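Local atomic coordinates of uncharacterized hypothetical protein (Parabacteroides merdae, PDB entry 4EI0), a protein that is of unknown function and belongs to the DUF4466 family, its chain folding into antiparallel beta sheets with very little helix. Residues N18-S24 with I36-M42; L48-S53 with S130-N135; D204-Y210 with Y270-L274; F259-M264 with A280-T284. All blocks are in the same frame, centred on the assembly; numbering follows the deposited sequence.

Contact 1. Residues N18-S24 with I36-M42; sequences NDCIKRS and IEFAYAM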
loop_
_atom_site.group_PDB
_atom_site.type_symbol
_atom_site.label_atom_id
_atom_site.label_comp_id
_atom_site.label_asym_id
_atom_site.label_seq_id
_atom_site.Cartn_x
_atom_site.Cartn_y
_atom_site.Cartn_z
ATOM N N ASN B 18 13.225 -6.695 -7.968
ATOM C CA ASN B 18 12.263 -6.048 -8.875
ATOM C C ASN B 18 11.470 -7.050 -9.698
ATOM O O ASN B 18 11.867 -8.189 -9.835
ATOM C CB ASN B 18 12.943 -4.953 -9.722
ATOM C CG ASN B 18 13.951 -5.466 -10.804
ATOM O OD1 ASN B 18 14.473 -4.662 -11.585
ATOM N ND2 ASN B 18 14.184 -6.744 -10.878
ATOM N N ASP B 19 10.340 -6.610 -10.220
ATOM C CA ASP B 19 9.511 -7.407 -11.103
ATOM C C ASP B 19 8.677 -6.451 -11.931
ATOM O O ASP B 19 8.382 -5.373 -11.474
ATOM C CB ASP B 19 8.570 -8.286 -10.297
ATOM C CG ASP B 19 7.786 -9.251 -11.185
ATOM O OD1 ASP B 19 8.405 -10.026 -11.917
ATOM O OD2 ASP B 19 6.552 -9.215 -11.186
ATOM N N CYS B 20 8.353 -6.799 -13.171
ATOM C CA CYS B 20 7.617 -5.878 -14.013
ATOM C C CYS B 20 6.596 -6.644 -14.816
ATOM O O CYS B 20 6.909 -7.707 -15.333
ATOM C CB CYS B 20 8.580 -5.089 -14.930
ATOM S SG CYS B 20 7.786 -3.620 -15.637
ATOM N N ILE B 21 5.382 -6.108 -14.915
ATOM C CA ILE B 21 4.290 -6.740 -15.670
ATOM C C ILE B 21 3.713 -5.752 -16.682
ATOM O O ILE B 21 3.492 -4.603 -16.373
ATOM C CB ILE B 21 3.194 -7.378 -14.755
ATOM C CG1 ILE B 21 2.281 -6.340 -14.090
ATOM C CG2 ILE B 21 3.845 -8.280 -13.702
ATOM C CD1 ILE B 21 0.972 -6.904 -13.547
ATOM N N LYS B 22 3.553 -6.188 -17.928
ATOM C CA LYS B 22 2.884 -5.384 -18.931
ATOM C C LYS B 22 1.420 -5.352 -18.533
ATOM O O LYS B 22 0.842 -6.399 -18.293
ATOM C CB LYS B 22 3.067 -6.030 -20.322
ATOM C CG LYS B 22 2.441 -5.234 -21.474
ATOM C CD LYS B 22 2.905 -5.740 -22.831
ATOM C CE LYS B 22 1.946 -5.305 -23.955
ATOM N NZ LYS B 22 0.754 -6.186 -24.095
ATOM N N ARG B 23 0.835 -4.179 -18.380
ATOM C CA ARG B 23 -0.603 -4.072 -18.048
ATOM C C ARG B 23 -1.471 -4.135 -19.302
ATOM O O ARG B 23 -2.500 -4.774 -19.325
ATOM C CB ARG B 23 -0.897 -2.830 -17.205
ATOM C CG ARG B 23 -0.557 -3.086 -15.732
ATOM C CD ARG B 23 -0.382 -1.816 -14.907
ATOM N NE ARG B 23 -1.531 -0.907 -14.948
ATOM C CZ ARG B 23 -2.651 -1.042 -14.228
ATOM N NH1 ARG B 23 -2.823 -2.067 -13.397
ATOM N NH2 ARG B 23 -3.615 -0.133 -14.344
ATOM N N SER B 24 -1.015 -3.515 -20.372
ATOM C CA SER B 24 -1.702 -3.650 -21.652
ATOM C C SER B 24 -1.944 -5.133 -22.009
ATOM O O SER B 24 -1.056 -6.000 -21.846
ATOM C CB SER B 24 -0.880 -2.938 -22.752
ATOM O OG SER B 24 -0.481 -1.608 -22.329
ATOM N N ILE B 36 1.802 1.822 -24.333
ATOM C CA ILE B 36 1.999 0.495 -23.742
ATOM C C ILE B 36 2.332 0.798 -22.269
ATOM O O ILE B 36 3.247 1.590 -21.948
ATOM C CB ILE B 36 3.155 -0.306 -24.349
ATOM C CG1 ILE B 36 3.067 -0.283 -25.862
ATOM C CG2 ILE B 36 3.184 -1.727 -23.799
ATOM C CD1 ILE B 36 4.082 -1.167 -26.547
ATOM N N GLU B 37 1.535 0.215 -21.397
ATOM C CA GLU B 37 1.592 0.482 -19.967
ATOM C C GLU B 37 2.181 -0.690 -19.210
ATOM O O GLU B 37 1.794 -1.845 -19.450
ATOM C CB GLU B 37 0.200 0.700 -19.452
ATOM C CG GLU B 37 0.165 1.110 -17.989
ATOM C CD GLU B 37 -1.242 1.246 -17.458
ATOM O OE1 GLU B 37 -2.186 1.425 -18.260
ATOM O OE2 GLU B 37 -1.401 1.178 -16.233
ATOM N N PHE B 38 3.086 -0.379 -18.290
ATOM C CA PHE B 38 3.809 -1.379 -17.503
ATOM C C PHE B 38 3.659 -1.023 -15.998
ATOM O O PHE B 38 3.531 0.154 -15.652
ATOM C CB PHE B 38 5.293 -1.408 -17.887
ATOM C CG PHE B 38 5.578 -1.883 -19.285
ATOM C CD1 PHE B 38 5.527 -1.013 -20.344
ATOM C CD2 PHE B 38 5.865 -3.196 -19.526
ATOM C CE1 PHE B 38 5.786 -1.455 -21.628
ATOM C CE2 PHE B 38 6.111 -3.653 -20.809
ATOM C CZ PHE B 38 6.078 -2.776 -21.861
ATOM N N ALA B 39 3.671 -2.031 -15.122
ATOM C CA ALA B 39 3.674 -1.834 -13.673
ATOM C C ALA B 39 4.985 -2.418 -13.161
ATOM O O ALA B 39 5.187 -3.627 -13.247
ATOM C CB ALA B 39 2.483 -2.517 -13.017
ATOM N N TYR B 40 5.892 -1.549 -12.710
ATOM C CA TYR B 40 7.253 -1.924 -12.311
ATOM C C TYR B 40 7.296 -1.906 -10.774
ATOM O O TYR B 40 7.188 -0.841 -10.179
ATOM C CB TYR B 40 8.271 -0.952 -12.830
ATOM C CG TYR B 40 9.736 -1.276 -12.538
ATOM C CD1 TYR B 40 10.231 -2.566 -12.645
ATOM C CD2 TYR B 40 10.634 -0.266 -12.190
ATOM C CE1 TYR B 40 11.568 -2.856 -12.379
ATOM C CE2 TYR B 40 11.986 -0.542 -11.948
ATOM C CZ TYR B 40 12.450 -1.839 -12.053
ATOM O OH TYR B 40 13.794 -2.115 -11.815
ATOM N N ALA B 41 7.457 -3.095 -10.177
ATOM C CA ALA B 41 7.505 -3.306 -8.725
ATOM C C ALA B 41 8.930 -3.432 -8.255
ATOM O O ALA B 41 9.716 -4.177 -8.851
ATOM C CB ALA B 41 6.744 -4.574 -8.356
HETATM N N MSE B 42 9.235 -2.767 -7.144
HETATM C CA MSE B 42 10.569 -2.786 -6.525
HETATM C C MSE B 42 10.432 -3.003 -5.031
HETATM O O MSE B 42 9.450 -2.594 -4.441
HETATM C CB MSE B 42 11.266 -1.436 -6.761
HETATM C CG MSE B 42 11.353 -1.034 -8.217
HETATM SE SE MSE B 42 11.464 0.876 -8.446
HETATM C CE MSE B 42 9.460 1.083 -8.261
#

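Contact 2. Residues L48-S53 with S130-N135; sequences LGKLSS and SVKASN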
loop_
_atom_site.group_PDB
_atom_site.type_symbol
_atom_site.label_atom_id
_atom_site.label_comp_id
_atom_site.label_asym_id
_atom_site.label_seq_id
_atom_site.Cartn_x
_atom_site.Cartn_y
_atom_site.Cartn_z
ATOM N N LEU B 48 17.616 -2.581 5.463
ATOM C CA LEU B 48 18.809 -2.434 4.607
ATOM C C LEU B 48 18.889 -1.075 3.900
ATOM O O LEU B 48 19.977 -0.557 3.650
ATOM C CB LEU B 48 18.895 -3.561 3.574
ATOM C CG LEU B 48 19.011 -5.017 4.048
ATOM C CD1 LEU B 48 19.146 -5.958 2.830
ATOM C CD2 LEU B 48 20.149 -5.257 5.039
ATOM N N GLY B 49 17.752 -0.463 3.584
ATOM C CA GLY B 49 17.781 0.871 3.037
ATOM C C GLY B 49 16.435 1.195 2.416
ATOM O O GLY B 49 15.414 0.653 2.814
ATOM N N LYS B 50 16.454 2.110 1.462
ATOM C CA LYS B 50 15.236 2.628 0.830
ATOM C C LYS B 50 15.436 2.787 -0.678
ATOM O O LYS B 50 16.560 2.881 -1.177
ATOM C CB LYS B 50 14.825 3.958 1.444
ATOM C CG LYS B 50 14.720 4.044 2.972
ATOM C CD LYS B 50 13.551 3.284 3.509
ATOM C CE LYS B 50 13.472 3.347 5.016
ATOM N NZ LYS B 50 14.444 2.378 5.571
ATOM N N LEU B 51 14.337 2.843 -1.410
ATOM C CA LEU B 51 14.394 3.000 -2.856
ATOM C C LEU B 51 14.910 4.417 -3.199
ATOM O O LEU B 51 14.421 5.381 -2.641
ATOM C CB LEU B 51 13.001 2.736 -3.463
ATOM C CG LEU B 51 12.424 1.341 -3.251
ATOM C CD1 LEU B 51 11.151 1.235 -4.100
ATOM C CD2 LEU B 51 13.407 0.217 -3.645
ATOM N N SER B 52 15.851 4.530 -4.182
ATOM C CA SER B 52 16.409 5.833 -4.631
ATOM C C SER B 52 15.910 6.347 -5.976
ATOM O O SER B 52 15.581 7.547 -6.119
ATOM C CB SER B 52 17.941 5.753 -4.681
ATOM O OG SER B 52 18.410 5.259 -3.413
ATOM N N SER B 53 15.873 5.460 -6.963
ATOM C CA SER B 53 15.512 5.846 -8.346
ATOM C C SER B 53 15.144 4.643 -9.183
ATOM O O SER B 53 15.495 3.506 -8.859
ATOM C CB SER B 53 16.629 6.645 -9.025
ATOM O OG SER B 53 17.794 5.856 -9.222
ATOM N N SER B 130 15.162 -0.737 -14.523
ATOM C CA SER B 130 16.177 -0.891 -13.461
ATOM C C SER B 130 15.902 0.047 -12.317
ATOM O O SER B 130 15.121 1.018 -12.443
ATOM C CB SER B 130 17.572 -0.651 -14.007
ATOM O OG SER B 130 17.672 0.629 -14.592
ATOM N N VAL B 131 16.492 -0.280 -11.172
ATOM C CA VAL B 131 16.225 0.364 -9.895
ATOM C C VAL B 131 17.538 0.482 -9.093
ATOM O O VAL B 131 18.386 -0.394 -9.180
ATOM C CB VAL B 131 15.138 -0.402 -9.064
ATOM C CG1 VAL B 131 15.511 -1.875 -8.871
ATOM C CG2 VAL B 131 14.862 0.285 -7.726
ATOM N N LYS B 132 17.676 1.559 -8.332
ATOM C CA LYS B 132 18.756 1.746 -7.360
ATOM C C LYS B 132 18.162 1.961 -5.956
ATOM O O LYS B 132 17.175 2.664 -5.826
ATOM C CB LYS B 132 19.585 2.993 -7.718
ATOM C CG LYS B 132 20.348 2.919 -9.053
ATOM C CD LYS B 132 21.157 4.216 -9.278
ATOM C CE LYS B 132 21.459 4.570 -10.726
ATOM N NZ LYS B 132 22.816 4.214 -11.227
ATOM N N ALA B 133 18.800 1.401 -4.926
ATOM C CA ALA B 133 18.478 1.671 -3.517
ATOM C C ALA B 133 19.625 2.356 -2.749
ATOM O O ALA B 133 20.774 2.385 -3.192
ATOM C CB ALA B 133 18.132 0.365 -2.812
ATOM N N SER B 134 19.328 2.821 -1.542
ATOM C CA SER B 134 20.266 3.669 -0.792
ATOM C C SER B 134 21.458 2.912 -0.174
ATOM O O SER B 134 22.329 3.541 0.388
ATOM C CB SER B 134 19.532 4.443 0.290
ATOM O OG SER B 134 18.987 3.546 1.249
ATOM N N ASN B 135 21.464 1.581 -0.252
ATOM C CA ASN B 135 22.624 0.785 0.148
ATOM C C ASN B 135 23.554 0.510 -1.030
ATOM O O ASN B 135 24.433 -0.307 -0.914
ATOM C CB ASN B 135 22.187 -0.551 0.791
ATOM C CG ASN B 135 21.339 -1.384 -0.134
ATOM O OD1 ASN B 135 20.929 -0.902 -1.198
ATOM N ND2 ASN B 135 21.014 -2.614 0.287
#

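Contact 3. Residues D204-Y210 with Y270-L274; sequences DLSHAFY and YILGL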
loop_
_atom_site.group_PDB
_atom_site.type_symbol
_atom_site.label_atom_id
_atom_site.label_comp_id
_atom_site.label_asym_id
_atom_site.label_seq_id
_atom_site.Cartn_x
_atom_site.Cartn_y
_atom_site.Cartn_z
ATOM N N ASP B 204 -35.247 2.920 -46.805
ATOM C CA ASP B 204 -34.530 1.917 -47.632
ATOM C C ASP B 204 -33.084 2.337 -48.000
ATOM O O ASP B 204 -32.260 1.480 -48.256
ATOM C CB ASP B 204 -35.296 1.551 -48.929
ATOM C CG ASP B 204 -35.537 2.759 -49.868
ATOM O OD1 ASP B 204 -35.390 3.941 -49.450
ATOM O OD2 ASP B 204 -35.882 2.514 -51.047
ATOM N N LEU B 205 -32.817 3.641 -48.061
ATOM C CA LEU B 205 -31.467 4.180 -48.313
ATOM C C LEU B 205 -30.851 4.614 -46.975
ATOM O O LEU B 205 -29.741 4.209 -46.624
ATOM C CB LEU B 205 -31.534 5.359 -49.292
ATOM C CG LEU B 205 -32.283 5.162 -50.636
ATOM C CD1 LEU B 205 -32.102 6.418 -51.467
ATOM C CD2 LEU B 205 -31.850 3.944 -51.465
ATOM N N SER B 206 -31.577 5.427 -46.204
ATOM C CA SER B 206 -31.114 5.846 -44.874
ATOM C C SER B 206 -29.641 6.399 -44.925
ATOM O O SER B 206 -29.293 7.156 -45.839
ATOM C CB SER B 206 -31.297 4.665 -43.914
ATOM O OG SER B 206 -30.707 4.895 -42.673
ATOM N N HIS B 207 -28.800 6.011 -43.974
ATOM C CA HIS B 207 -27.376 6.359 -43.973
ATOM C C HIS B 207 -26.637 5.519 -45.001
ATOM O O HIS B 207 -26.648 4.328 -44.910
ATOM C CB HIS B 207 -26.808 6.125 -42.597
ATOM C CG HIS B 207 -27.432 6.992 -41.506
ATOM N ND1 HIS B 207 -27.124 8.284 -41.343
ATOM C CD2 HIS B 207 -28.316 6.677 -40.484
ATOM C CE1 HIS B 207 -27.778 8.776 -40.292
ATOM N NE2 HIS B 207 -28.506 7.790 -39.758
ATOM N N ALA B 208 -26.000 6.136 -45.997
ATOM C CA ALA B 208 -25.445 5.428 -47.141
ATOM C C ALA B 208 -24.003 5.809 -47.390
ATOM O O ALA B 208 -23.585 6.928 -47.044
ATOM C CB ALA B 208 -26.283 5.682 -48.386
ATOM N N PHE B 209 -23.232 4.873 -47.942
ATOM C CA PHE B 209 -21.873 5.137 -48.432
ATOM C C PHE B 209 -21.899 4.854 -49.921
ATOM O O PHE B 209 -22.353 3.792 -50.375
ATOM C CB PHE B 209 -20.815 4.226 -47.839
ATOM C CG PHE B 209 -20.404 4.531 -46.419
ATOM C CD1 PHE B 209 -20.705 5.726 -45.781
ATOM C CD2 PHE B 209 -19.621 3.601 -45.733
ATOM C CE1 PHE B 209 -20.256 5.975 -44.479
ATOM C CE2 PHE B 209 -19.200 3.824 -44.434
ATOM C CZ PHE B 209 -19.494 5.036 -43.808
ATOM N N TYR B 210 -21.426 5.816 -50.703
ATOM C CA TYR B 210 -21.378 5.692 -52.146
ATOM C C TYR B 210 -19.966 5.904 -52.637
ATOM O O TYR B 210 -19.144 6.477 -51.957
ATOM C CB TYR B 210 -22.254 6.735 -52.793
ATOM C CG TYR B 210 -23.664 6.694 -52.351
ATOM C CD1 TYR B 210 -24.453 5.586 -52.631
ATOM C CD2 TYR B 210 -24.248 7.764 -51.680
ATOM C CE1 TYR B 210 -25.778 5.551 -52.275
ATOM C CE2 TYR B 210 -25.600 7.738 -51.322
ATOM C CZ TYR B 210 -26.356 6.626 -51.633
ATOM O OH TYR B 210 -27.703 6.545 -51.282
ATOM N N TYR B 270 -21.752 0.159 -53.208
ATOM C CA TYR B 270 -22.570 1.057 -52.383
ATOM C C TYR B 270 -23.024 0.287 -51.165
ATOM O O TYR B 270 -23.110 -0.937 -51.210
ATOM C CB TYR B 270 -23.798 1.598 -53.132
ATOM C CG TYR B 270 -24.871 0.536 -53.393
ATOM C CD1 TYR B 270 -24.729 -0.379 -54.427
ATOM C CD2 TYR B 270 -25.977 0.411 -52.567
ATOM C CE1 TYR B 270 -25.674 -1.371 -54.646
ATOM C CE2 TYR B 270 -26.927 -0.573 -52.781
ATOM C CZ TYR B 270 -26.762 -1.463 -53.823
ATOM O OH TYR B 270 -27.679 -2.445 -54.067
ATOM N N ILE B 271 -23.296 0.993 -50.069
ATOM C CA ILE B 271 -23.881 0.418 -48.850
ATOM C C ILE B 271 -25.043 1.304 -48.389
ATOM O O ILE B 271 -24.903 2.515 -48.292
ATOM C CB ILE B 271 -22.867 0.328 -47.716
ATOM C CG1 ILE B 271 -21.767 -0.702 -48.068
ATOM C CG2 ILE B 271 -23.580 -0.035 -46.410
ATOM C CD1 ILE B 271 -20.665 -0.714 -47.025
ATOM N N LEU B 272 -26.178 0.689 -48.108
ATOM C CA LEU B 272 -27.376 1.387 -47.612
ATOM C C LEU B 272 -27.658 0.943 -46.173
ATOM O O LEU B 272 -27.117 -0.054 -45.710
ATOM C CB LEU B 272 -28.603 1.086 -48.502
ATOM C CG LEU B 272 -28.450 1.331 -50.028
ATOM C CD1 LEU B 272 -29.654 0.955 -50.848
ATOM C CD2 LEU B 272 -28.092 2.783 -50.333
ATOM N N GLY B 273 -28.502 1.687 -45.465
ATOM C CA GLY B 273 -28.925 1.306 -44.129
ATOM C C GLY B 273 -27.863 1.142 -43.071
ATOM O O GLY B 273 -27.955 0.252 -42.234
ATOM N N LEU B 274 -26.849 1.997 -43.080
ATOM C CA LEU B 274 -25.938 2.017 -41.982
ATOM C C LEU B 274 -26.626 2.489 -40.698
ATOM O O LEU B 274 -27.549 3.273 -40.748
ATOM C CB LEU B 274 -24.756 2.912 -42.311
ATOM C CG LEU B 274 -23.827 2.319 -43.346
ATOM C CD1 LEU B 274 -22.963 3.457 -43.903
ATOM C CD2 LEU B 274 -23.001 1.186 -42.783
#

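Contact 4. Residues F259-M264 with A280-T284; sequences FETIDM and AWVET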
loop_
_atom_site.group_PDB
_atom_site.type_symbol
_atom_site.label_atom_id
_atom_site.label_comp_id
_atom_site.label_asym_id
_atom_site.label_seq_id
_atom_site.Cartn_x
_atom_site.Cartn_y
_atom_site.Cartn_z
ATOM N N PHE B 259 -6.556 -7.813 -41.699
ATOM C CA PHE B 259 -6.504 -7.016 -42.938
ATOM C C PHE B 259 -5.854 -7.739 -44.090
ATOM O O PHE B 259 -6.331 -7.640 -45.257
ATOM C CB PHE B 259 -5.820 -5.688 -42.708
ATOM C CG PHE B 259 -6.708 -4.687 -42.067
ATOM C CD1 PHE B 259 -7.763 -4.197 -42.766
ATOM C CD2 PHE B 259 -6.508 -4.287 -40.752
ATOM C CE1 PHE B 259 -8.622 -3.299 -42.199
ATOM C CE2 PHE B 259 -7.356 -3.362 -40.179
ATOM C CZ PHE B 259 -8.407 -2.877 -40.912
ATOM N N GLU B 260 -4.776 -8.468 -43.781
ATOM C CA GLU B 260 -4.080 -9.250 -44.798
ATOM C C GLU B 260 -4.953 -10.360 -45.379
ATOM O O GLU B 260 -4.806 -10.687 -46.539
ATOM C CB GLU B 260 -2.806 -9.900 -44.234
ATOM C CG GLU B 260 -1.629 -8.951 -44.035
ATOM C CD GLU B 260 -1.002 -8.446 -45.354
ATOM O OE1 GLU B 260 -1.360 -8.942 -46.443
ATOM O OE2 GLU B 260 -0.135 -7.532 -45.295
ATOM N N THR B 261 -5.839 -10.938 -44.571
ATOM C CA THR B 261 -6.548 -12.162 -44.937
ATOM C C THR B 261 -8.060 -11.945 -45.196
ATOM O O THR B 261 -8.713 -12.858 -45.615
ATOM C CB THR B 261 -6.353 -13.277 -43.879
ATOM O OG1 THR B 261 -6.873 -12.840 -42.635
ATOM C CG2 THR B 261 -4.860 -13.685 -43.697
ATOM N N ILE B 262 -8.619 -10.749 -44.996
ATOM C CA ILE B 262 -10.040 -10.490 -45.381
ATOM C C ILE B 262 -10.258 -10.778 -46.883
ATOM O O ILE B 262 -9.447 -10.390 -47.743
ATOM C CB ILE B 262 -10.520 -9.052 -44.980
ATOM C CG1 ILE B 262 -12.043 -8.929 -45.074
ATOM C CG2 ILE B 262 -9.839 -7.949 -45.788
ATOM C CD1 ILE B 262 -12.749 -9.515 -43.868
ATOM N N ASP B 263 -11.324 -11.507 -47.200
ATOM C CA ASP B 263 -11.670 -11.802 -48.589
ATOM C C ASP B 263 -12.536 -10.692 -49.121
ATOM O O ASP B 263 -13.651 -10.480 -48.615
ATOM C CB ASP B 263 -12.444 -13.112 -48.689
ATOM C CG ASP B 263 -12.693 -13.538 -50.130
ATOM O OD1 ASP B 263 -12.357 -12.788 -51.064
ATOM O OD2 ASP B 263 -13.204 -14.655 -50.326
HETATM N N MSE B 264 -12.027 -9.973 -50.116
HETATM C CA MSE B 264 -12.764 -8.847 -50.705
HETATM C C MSE B 264 -13.439 -9.196 -52.021
HETATM O O MSE B 264 -13.868 -8.286 -52.726
HETATM C CB MSE B 264 -11.856 -7.645 -50.937
HETATM C CG MSE B 264 -11.140 -7.115 -49.702
HETATM SE SE MSE B 264 -12.250 -6.172 -48.373
HETATM C CE MSE B 264 -13.262 -4.894 -49.536
ATOM N N ALA B 280 -18.081 -1.332 -42.298
ATOM C CA ALA B 280 -17.744 -1.616 -43.668
ATOM C C ALA B 280 -16.271 -1.906 -43.796
ATOM O O ALA B 280 -15.401 -1.098 -43.364
ATOM C CB ALA B 280 -18.118 -0.443 -44.519
ATOM N N TRP B 281 -15.931 -3.056 -44.330
ATOM C CA TRP B 281 -14.545 -3.299 -44.782
ATOM C C TRP B 281 -14.364 -2.611 -46.106
ATOM O O TRP B 281 -15.203 -2.739 -46.965
ATOM C CB TRP B 281 -14.267 -4.748 -45.006
ATOM C CG TRP B 281 -14.331 -5.595 -43.758
ATOM C CD1 TRP B 281 -15.370 -6.399 -43.349
ATOM C CD2 TRP B 281 -13.285 -5.804 -42.788
ATOM N NE1 TRP B 281 -15.049 -7.058 -42.206
ATOM C CE2 TRP B 281 -13.814 -6.734 -41.810
ATOM C CE3 TRP B 281 -12.019 -5.310 -42.619
ATOM C CZ2 TRP B 281 -13.077 -7.164 -40.736
ATOM C CZ3 TRP B 281 -11.296 -5.723 -41.500
ATOM C CH2 TRP B 281 -11.827 -6.634 -40.574
ATOM N N VAL B 282 -13.233 -1.940 -46.286
ATOM C CA VAL B 282 -12.980 -1.096 -47.462
ATOM C C VAL B 282 -11.631 -1.463 -48.046
ATOM O O VAL B 282 -10.693 -1.759 -47.310
ATOM C CB VAL B 282 -12.992 0.383 -47.029
ATOM C CG1 VAL B 282 -12.473 1.292 -48.099
ATOM C CG2 VAL B 282 -14.410 0.759 -46.631
ATOM N N GLU B 283 -11.530 -1.413 -49.380
ATOM C CA GLU B 283 -10.222 -1.437 -50.062
ATOM C C GLU B 283 -10.203 -0.324 -51.084
ATOM O O GLU B 283 -11.147 -0.207 -51.863
ATOM C CB GLU B 283 -9.970 -2.785 -50.738
ATOM C CG GLU B 283 -8.587 -2.908 -51.422
ATOM C CD GLU B 283 -8.390 -4.271 -52.058
ATOM O OE1 GLU B 283 -8.112 -5.222 -51.316
ATOM O OE2 GLU B 283 -8.594 -4.415 -53.276
ATOM N N THR B 284 -9.160 0.505 -51.068
ATOM C CA THR B 284 -9.129 1.676 -51.936
ATOM C C THR B 284 -8.896 1.235 -53.356
ATOM O O THR B 284 -8.378 0.110 -53.602
ATOM C CB THR B 284 -8.049 2.690 -51.545
ATOM O OG1 THR B 284 -6.791 2.044 -51.477
ATOM C CG2 THR B 284 -8.320 3.248 -50.178
#

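Contact 1. Residues N18-S24 with I36-M42
Strands 18-22 and 36-42 run antiparallel, with axes 4.6 Å apart at closest approach and directions 167° apart. D19 and I21 form hydrogen-bonded pairs with A41 and A39: D19 N reaches A41 O at 2.9 Å, and A39 N reaches I21 O at 2.9 Å. N18, C20 and K22 form non-hydrogen-bonded pairs with M42, Y40 and F38. Past the strand, R23 N still bonds E37 O (2.7 Å), and S24 OG accepts from E37 N (2.9 Å). The R23 side chain adds a salt bridge, with NE a very short 2.5 Å from E37 OE2. On the face of C20, Y40 OH donates to N18 OD1 at 2.6 Å. C20 SG makes oblique sulfur-aromatic contacts with the rings of F38 and Y40. I21 and A39 pack on the reverse face. This is antiparallel edge pairing of consecutive strands; strand 107-115 flanks 35-43 on its other side. The face bearing F38 and Y40 packs on F127 and F129 of a second antiparallel sheet, as in a beta sandwich.

Contact 2. Residues L48-S53 with S130-N135
The two segments are held by five hydrogen bonds, and three of them involve K132. Its carbonyl O accepts twice: from S52 N at 2.8 Å and from S53 N at a longer 3.3 Å. In return K132 N donates to S53 O at 3.0 Å. S52 and S53 thus both face K132, which makes this a classic beta bulge. It shifts the register by one residue between the L51-A133 and S53-K132 pairs in the antiparallel pairing of strands 51-58 and 124-133, which are neighbours in a five-stranded sheet. The short strands here lie at 126°, far from a straight antiparallel course. Beyond strand 124-133, S134 binds K50 at both ends of the residue. S134 OG accepts from K50 N (2.9 Å), and S134 N donates to K50 O (2.8 Å). S52 OG lies 3.2 Å from S134 N, but the angle is too poor for a bond. G49 passes so close to S134 OG that a CB would clash with it. The polar ends of two side chains are satisfied elsewhere: K50 NZ by N46 O, and N135 OD1 by Q137 N. Away from these bonds, L51 CD2 meets V131 CG2 at 4.3 Å. Both side chains also touch M42 of strand 35-43. The backbone of V131 pairs with A139, and that of S52 with F101.

Contact 3. Residues D204-Y210 with Y270-L274
L274, L272 and F209 have the most surface buried here. L274 places CD1 squarely over the F209 ring, 3.5 Å from the centroid and 3° off the normal, a CH-pi contact. L274 N also donates to H207 O at 3.0 Å, so both its backbone and its side chain tie L274 to strand 207-210. The side chain of L272 makes apolar contacts with L205, A208 and Y210. Its CD1 meets L205 CD2 at 3.8 Å, and its CD2 lies 3.9 Å from A208 CB and 4.1 Å from Y210 CE1. F209 is anchored by a two-way backbone pair with I271: F209 N to I271 O is 2.9 Å, and I271 N to F209 O is 3.0 Å. Between L272 and L274, G273 has a positive phi, and its N donates to L205 O at 3.0 Å. F209 and I271 both touch M234 of strand 233-238, and F209 also reaches V293 and I295 of strand 289-299. H207 ND1 bonds Y197 OH, and Y210 OH bonds Y218 O. The segments' strands run antiparallel at 165°, 4.7 Å apart. This is edge pairing in a five-stranded antiparallel sheet: the weakly bonded strand 270-274 is outermost within the chain, and strand 207-210 lies between it and 195-199.

Contact 4. Residues F259-M264 with A280-T284
The contact is made by side chains, with no hydrogen bond between the segments. Aromatic contacts come first. W281 turns the edge of its six-membered ring toward the face of F259 in an offset edge-to-face pair, with centroids 5.6 Å apart and planes at 80°. The closest atoms are F259 CE1 and W281 CZ3, at 3.7 Å. I262 adds a CH-pi contact: its CD1 lies over one face of the indole, 3.8 Å from the centroid of the five-membered ring of W281. The van der Waals contacts centre on the selenomethionine M264. Its SE is 4.2 Å from W281 CB, and its CE is 3.9 Å from both W281 O and E283 N. M264 CG also lies 3.9 Å from E283 OE1. The charge of E283 is met outside the segments, by a salt bridge from OE1 to R290 NE. Helix 256-261 ends just before I262, and the chain from I262 to M264 then runs beside strand 278-283. That strand lies between 233-238 and 289-299 in an antiparallel sheet. M264 reaches K233 and I235 on one neighbour and R290 on the other, while W281 and F259 both meet Y292.

How the contacts relate
From the N terminus, contact 1 joins consecutive strands 17-22 and 35-43 and closes a short loop. Contact 2 follows in series and closes a much longer one, bringing 48-53 to 130-135 across 76 residues. The two touch where M42 SE packs on V131 CG2 at 3.5 Å, so the sheets of the N-terminal half meet there. Contacts 3 and 4 lie on the opposite side of the chain's centre; contacts 2 and 3 have centres about 62 Å apart. Contact 3 closes a loop of 59 residues and contact 4 one of 15. They cross, because 259-264 falls between the segments of contact 3 and 280-284 lies beyond them. I271 CD1 meets A280 CB at 3.6 Å, linking the two C-terminal sheets.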